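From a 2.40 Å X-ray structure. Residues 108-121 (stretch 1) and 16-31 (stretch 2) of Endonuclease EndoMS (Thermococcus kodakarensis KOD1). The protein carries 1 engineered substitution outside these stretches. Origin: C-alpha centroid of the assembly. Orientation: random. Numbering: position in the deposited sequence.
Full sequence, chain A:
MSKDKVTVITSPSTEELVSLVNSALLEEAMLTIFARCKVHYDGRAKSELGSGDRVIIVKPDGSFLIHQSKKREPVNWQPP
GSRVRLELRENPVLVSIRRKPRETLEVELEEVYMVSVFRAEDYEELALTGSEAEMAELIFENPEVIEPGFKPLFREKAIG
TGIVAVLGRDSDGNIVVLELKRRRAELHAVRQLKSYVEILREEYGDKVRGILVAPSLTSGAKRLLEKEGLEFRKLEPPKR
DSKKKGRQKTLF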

# COMPACT_ATOMS: atom_id res chain seq x y z
N GLU A 108 -22.19 10.39 -0.44
CA GLU A 108 -23.57 10.77 -0.18
C GLU A 108 -23.98 10.27 1.20
O GLU A 108 -24.04 9.06 1.43
CB GLU A 108 -24.49 10.19 -1.25
CG GLU A 108 -25.93 10.70 -1.15
CD GLU A 108 -26.90 9.95 -2.05
OE1 GLU A 108 -26.44 9.27 -3.00
OE2 GLU A 108 -28.12 10.05 -1.81
N LEU A 109 -24.32 11.17 2.10
CA LEU A 109 -24.67 10.74 3.45
C LEU A 109 -26.18 10.55 3.52
O LEU A 109 -26.93 11.52 3.54
CB LEU A 109 -24.21 11.78 4.46
CG LEU A 109 -22.71 12.08 4.40
CD1 LEU A 109 -22.37 13.28 5.26
CD2 LEU A 109 -21.94 10.87 4.86
N GLU A 110 -26.62 9.30 3.56
CA GLU A 110 -28.04 9.01 3.59
C GLU A 110 -28.61 9.12 4.99
O GLU A 110 -29.70 9.63 5.18
CB GLU A 110 -28.31 7.63 3.01
CG GLU A 110 -27.89 7.52 1.57
CD GLU A 110 -28.09 6.13 1.02
OE1 GLU A 110 -27.65 5.16 1.68
OE2 GLU A 110 -28.69 6.02 -0.07
N GLU A 111 -27.89 8.57 5.97
CA GLU A 111 -28.20 8.78 7.37
C GLU A 111 -26.94 8.91 8.21
O GLU A 111 -26.14 7.99 8.27
CB GLU A 111 -29.07 7.64 7.90
CG GLU A 111 -29.47 7.78 9.35
CD GLU A 111 -30.47 6.71 9.76
OE1 GLU A 111 -30.83 5.88 8.90
OE2 GLU A 111 -30.89 6.71 10.94
N VAL A 112 -26.77 10.01 8.90
CA VAL A 112 -25.57 10.14 9.69
C VAL A 112 -25.84 9.71 11.14
O VAL A 112 -26.55 10.38 11.87
CB VAL A 112 -25.04 11.59 9.65
CG1 VAL A 112 -23.85 11.75 10.60
CG2 VAL A 112 -24.68 11.98 8.21
N TYR A 113 -25.26 8.59 11.55
CA TYR A 113 -25.48 8.07 12.90
C TYR A 113 -24.66 8.83 13.93
O TYR A 113 -25.07 9.01 15.07
CB TYR A 113 -25.12 6.59 12.99
CG TYR A 113 -25.73 5.71 11.93
CD1 TYR A 113 -27.11 5.49 11.88
CD2 TYR A 113 -24.93 5.06 10.99
CE1 TYR A 113 -27.67 4.67 10.91
CE2 TYR A 113 -25.49 4.24 10.02
CZ TYR A 113 -26.85 4.05 9.99
OH TYR A 113 -27.41 3.23 9.03
N MET A 114 -23.46 9.23 13.54
CA MET A 114 -22.64 10.02 14.44
C MET A 114 -21.72 10.93 13.63
O MET A 114 -21.28 10.56 12.54
CB MET A 114 -21.83 9.11 15.37
CG MET A 114 -21.14 9.85 16.50
SD MET A 114 -19.81 8.89 17.25
CE MET A 114 -18.48 9.30 16.10
N VAL A 115 -21.44 12.10 14.18
CA VAL A 115 -20.39 12.97 13.67
C VAL A 115 -19.56 13.42 14.85
O VAL A 115 -20.08 13.66 15.93
CB VAL A 115 -20.96 14.18 12.89
CG1 VAL A 115 -22.00 14.91 13.71
CG2 VAL A 115 -19.85 15.13 12.49
N SER A 116 -18.25 13.53 14.66
CA SER A 116 -17.38 13.88 15.77
C SER A 116 -16.21 14.71 15.30
O SER A 116 -15.70 14.54 14.18
CB SER A 116 -16.87 12.63 16.48
OG SER A 116 -16.00 11.89 15.63
N VAL A 117 -15.78 15.60 16.18
CA VAL A 117 -14.63 16.43 15.91
C VAL A 117 -13.60 16.13 16.97
O VAL A 117 -13.87 16.23 18.17
CB VAL A 117 -15.00 17.92 15.91
CG1 VAL A 117 -13.75 18.78 15.86
CG2 VAL A 117 -15.91 18.23 14.75
N PHE A 118 -12.41 15.74 16.53
CA PHE A 118 -11.37 15.35 17.44
C PHE A 118 -10.19 16.27 17.23
O PHE A 118 -9.49 16.19 16.23
CB PHE A 118 -11.00 13.87 17.20
CG PHE A 118 -9.90 13.34 18.09
CD1 PHE A 118 -9.59 13.93 19.30
CD2 PHE A 118 -9.16 12.23 17.69
CE1 PHE A 118 -8.58 13.42 20.09
CE2 PHE A 118 -8.16 11.72 18.49
CZ PHE A 118 -7.87 12.31 19.68
N ARG A 119 -9.92 17.14 18.21
CA ARG A 119 -8.85 18.08 18.01
C ARG A 119 -7.63 17.40 18.58
O ARG A 119 -7.31 17.56 19.75
CB ARG A 119 -9.16 19.41 18.72
CG ARG A 119 -10.65 19.77 18.64
CD ARG A 119 -11.12 21.03 19.38
NE ARG A 119 -12.31 21.57 18.71
CZ ARG A 119 -13.55 21.08 18.82
NH1 ARG A 119 -13.79 20.04 19.62
NH2 ARG A 119 -14.55 21.64 18.15
N ALA A 120 -6.88 16.75 17.71
CA ALA A 120 -5.90 15.81 18.21
C ALA A 120 -4.57 16.50 18.26
O ALA A 120 -4.24 17.28 17.38
CB ALA A 120 -5.83 14.56 17.34
N GLU A 121 -3.82 16.22 19.31
CA GLU A 121 -2.55 16.86 19.53
C GLU A 121 -1.50 15.78 19.52
O GLU A 121 -1.58 14.84 20.31
CB GLU A 121 -2.58 17.62 20.85
CG GLU A 121 -1.45 18.60 21.06
CD GLU A 121 -1.63 19.40 22.35
OE1 GLU A 121 -2.47 19.00 23.19
OE2 GLU A 121 -0.93 20.42 22.52
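Stretch 2 (16-31) ELVSLVNSALLEEAML

How does stretch 2 run over stretch 1? From Glu 16 it is helical, lying along strand 114-118 with the same general direction: the axes cross at 24° and come within 8.2 Å. At Glu 28, where phi turns positive, a Schellman motif closes the helix, with Ala 29 N bonding back to Ala 24 O at 2.9 Å. The chain then reverses, and Met 30 and Leu 31 run antiparallel beside the strand.

What joins the two strands? Phe 118 and Met 30 form a hydrogen-bonded pair, Met 30 N to Phe 118 O and Phe 118 N to Met 30 O, both 2.8 Å. Val 117 faces Leu 31 as the next, non-hydrogen-bonded pair, their CA atoms 5.0 Å apart. Side chains therefore alternate: Val 117 and Leu 31 share one face, Phe 118 and Met 30 the other.

Which bumps fill which hollows under the helix? Val 117 is the central knob. Val 117 CG2 enters a pocket between Leu 20 CD2 (3.6 Å), Ala 24 CB (3.9 Å) and Leu 31 CD1 (4.2 Å), while Val 117 CG1 meets Ala 29 CB at 3.6 Å; the small alanines leave it room. Two residues back, on the same side, Val 115 CG1 packs on Leu 20 CD1 at 3.7 Å. Leu 17 reaches farther down, its CD2 lying 3.8 Å from Val 112 CG2 and 4.0 Å from Leu 109 CD1.

What closes the contact on the other face and at the end of the helix? Met 30 CE rests over the notch between Ala 120 CB, at 3.7 Å, and Phe 118 CD2, at 4.1 Å, meeting the ring obliquely. Arg 119 begins sideways, but its end reaches the helix, where NE makes a very short salt-bridge hydrogen bond of 2.5 Å to Glu 27 OE1.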

# COMPACT_ATOMS: atom_id res chain seq x y z
N GLU A 16 -26.55 20.64 12.49
CA GLU A 16 -25.58 20.03 13.40
C GLU A 16 -24.43 19.41 12.59
O GLU A 16 -23.24 19.69 12.86
CB GLU A 16 -26.27 18.98 14.29
CG GLU A 16 -26.83 19.57 15.59
CD GLU A 16 -27.74 18.62 16.38
OE1 GLU A 16 -28.30 17.68 15.79
OE2 GLU A 16 -27.90 18.84 17.60
N LEU A 17 -24.77 18.60 11.59
CA LEU A 17 -23.79 18.01 10.67
C LEU A 17 -22.88 19.07 10.06
O LEU A 17 -21.65 18.96 10.13
CB LEU A 17 -24.49 17.24 9.55
CG LEU A 17 -23.61 16.49 8.55
CD1 LEU A 17 -22.71 15.52 9.27
CD2 LEU A 17 -24.50 15.74 7.58
N VAL A 18 -23.50 20.10 9.49
CA VAL A 18 -22.77 21.17 8.81
C VAL A 18 -21.83 21.89 9.75
O VAL A 18 -20.65 22.11 9.45
CB VAL A 18 -23.75 22.19 8.19
CG1 VAL A 18 -22.99 23.40 7.65
CG2 VAL A 18 -24.57 21.54 7.09
N SER A 19 -22.37 22.24 10.92
CA SER A 19 -21.62 22.96 11.93
C SER A 19 -20.33 22.24 12.33
O SER A 19 -19.26 22.85 12.38
CB SER A 19 -22.51 23.20 13.16
OG SER A 19 -21.78 23.80 14.21
N LEU A 20 -20.44 20.94 12.60
CA LEU A 20 -19.27 20.15 13.04
C LEU A 20 -18.27 19.90 11.94
O LEU A 20 -17.06 20.00 12.16
CB LEU A 20 -19.71 18.82 13.61
CG LEU A 20 -20.13 18.92 15.08
CD1 LEU A 20 -20.36 17.54 15.68
CD2 LEU A 20 -19.05 19.65 15.84
N VAL A 21 -18.75 19.54 10.75
CA VAL A 21 -17.84 19.39 9.63
C VAL A 21 -17.04 20.67 9.44
O VAL A 21 -15.80 20.64 9.44
CB VAL A 21 -18.57 19.05 8.35
CG1 VAL A 21 -17.60 19.04 7.21
CG2 VAL A 21 -19.28 17.69 8.48
N ASN A 22 -17.75 21.79 9.34
CA ASN A 22 -17.12 23.09 9.13
C ASN A 22 -16.06 23.37 10.17
O ASN A 22 -14.91 23.69 9.85
CB ASN A 22 -18.16 24.21 9.18
CG ASN A 22 -19.08 24.21 7.98
OD1 ASN A 22 -18.78 23.63 6.93
ND2 ASN A 22 -20.23 24.88 8.13
N SER A 23 -16.47 23.22 11.42
CA SER A 23 -15.60 23.45 12.55
C SER A 23 -14.35 22.58 12.48
O SER A 23 -13.23 23.06 12.72
CB SER A 23 -16.35 23.20 13.84
OG SER A 23 -15.44 23.18 14.93
N ALA A 24 -14.54 21.31 12.14
CA ALA A 24 -13.43 20.37 11.97
C ALA A 24 -12.40 20.90 10.98
O ALA A 24 -11.21 21.00 11.30
CB ALA A 24 -13.94 19.03 11.52
N LEU A 25 -12.86 21.27 9.78
CA LEU A 25 -11.96 21.78 8.74
C LEU A 25 -11.26 23.07 9.17
O LEU A 25 -10.05 23.22 9.02
CB LEU A 25 -12.72 22.00 7.44
CG LEU A 25 -13.46 20.75 6.99
CD1 LEU A 25 -14.23 21.02 5.72
CD2 LEU A 25 -12.48 19.61 6.80
N LEU A 26 -12.04 24.00 9.70
CA LEU A 26 -11.50 25.26 10.18
C LEU A 26 -10.46 25.09 11.28
O LEU A 26 -9.45 25.78 11.30
CB LEU A 26 -12.66 26.13 10.68
CG LEU A 26 -12.57 27.64 10.46
CD1 LEU A 26 -11.90 27.95 9.15
CD2 LEU A 26 -13.98 28.19 10.48
N GLU A 27 -10.69 24.16 12.21
CA GLU A 27 -9.81 23.99 13.36
C GLU A 27 -8.65 23.04 13.14
O GLU A 27 -7.88 22.78 14.06
CB GLU A 27 -10.62 23.52 14.56
CG GLU A 27 -11.68 24.51 15.02
CD GLU A 27 -12.49 24.00 16.18
OE1 GLU A 27 -11.89 23.46 17.13
OE2 GLU A 27 -13.73 24.13 16.13
N GLU A 28 -8.51 22.52 11.92
CA GLU A 28 -7.50 21.51 11.64
C GLU A 28 -7.68 20.30 12.56
O GLU A 28 -6.71 19.74 13.05
CB GLU A 28 -6.09 22.08 11.82
CG GLU A 28 -5.39 22.50 10.54
CD GLU A 28 -3.97 22.98 10.80
OE1 GLU A 28 -3.69 23.42 11.93
OE2 GLU A 28 -3.15 22.91 9.86
N ALA A 29 -8.93 19.92 12.82
CA ALA A 29 -9.22 18.77 13.67
C ALA A 29 -9.47 17.53 12.82
O ALA A 29 -9.49 17.59 11.60
CB ALA A 29 -10.44 19.05 14.56
N MET A 30 -9.70 16.41 13.49
CA MET A 30 -10.08 15.21 12.76
C MET A 30 -11.58 15.03 12.76
O MET A 30 -12.25 15.14 13.78
CB MET A 30 -9.39 13.99 13.35
CG MET A 30 -7.96 13.89 12.87
SD MET A 30 -7.33 12.22 12.95
CE MET A 30 -6.55 12.30 14.54
N LEU A 31 -12.10 14.75 11.57
CA LEU A 31 -13.51 14.51 11.42
C LEU A 31 -13.72 13.02 11.34
O LEU A 31 -13.02 12.33 10.59
CB LEU A 31 -14.05 15.20 10.17
CG LEU A 31 -15.57 15.19 10.04
CD1 LEU A 31 -16.17 16.01 11.15
CD2 LEU A 31 -15.96 15.75 8.68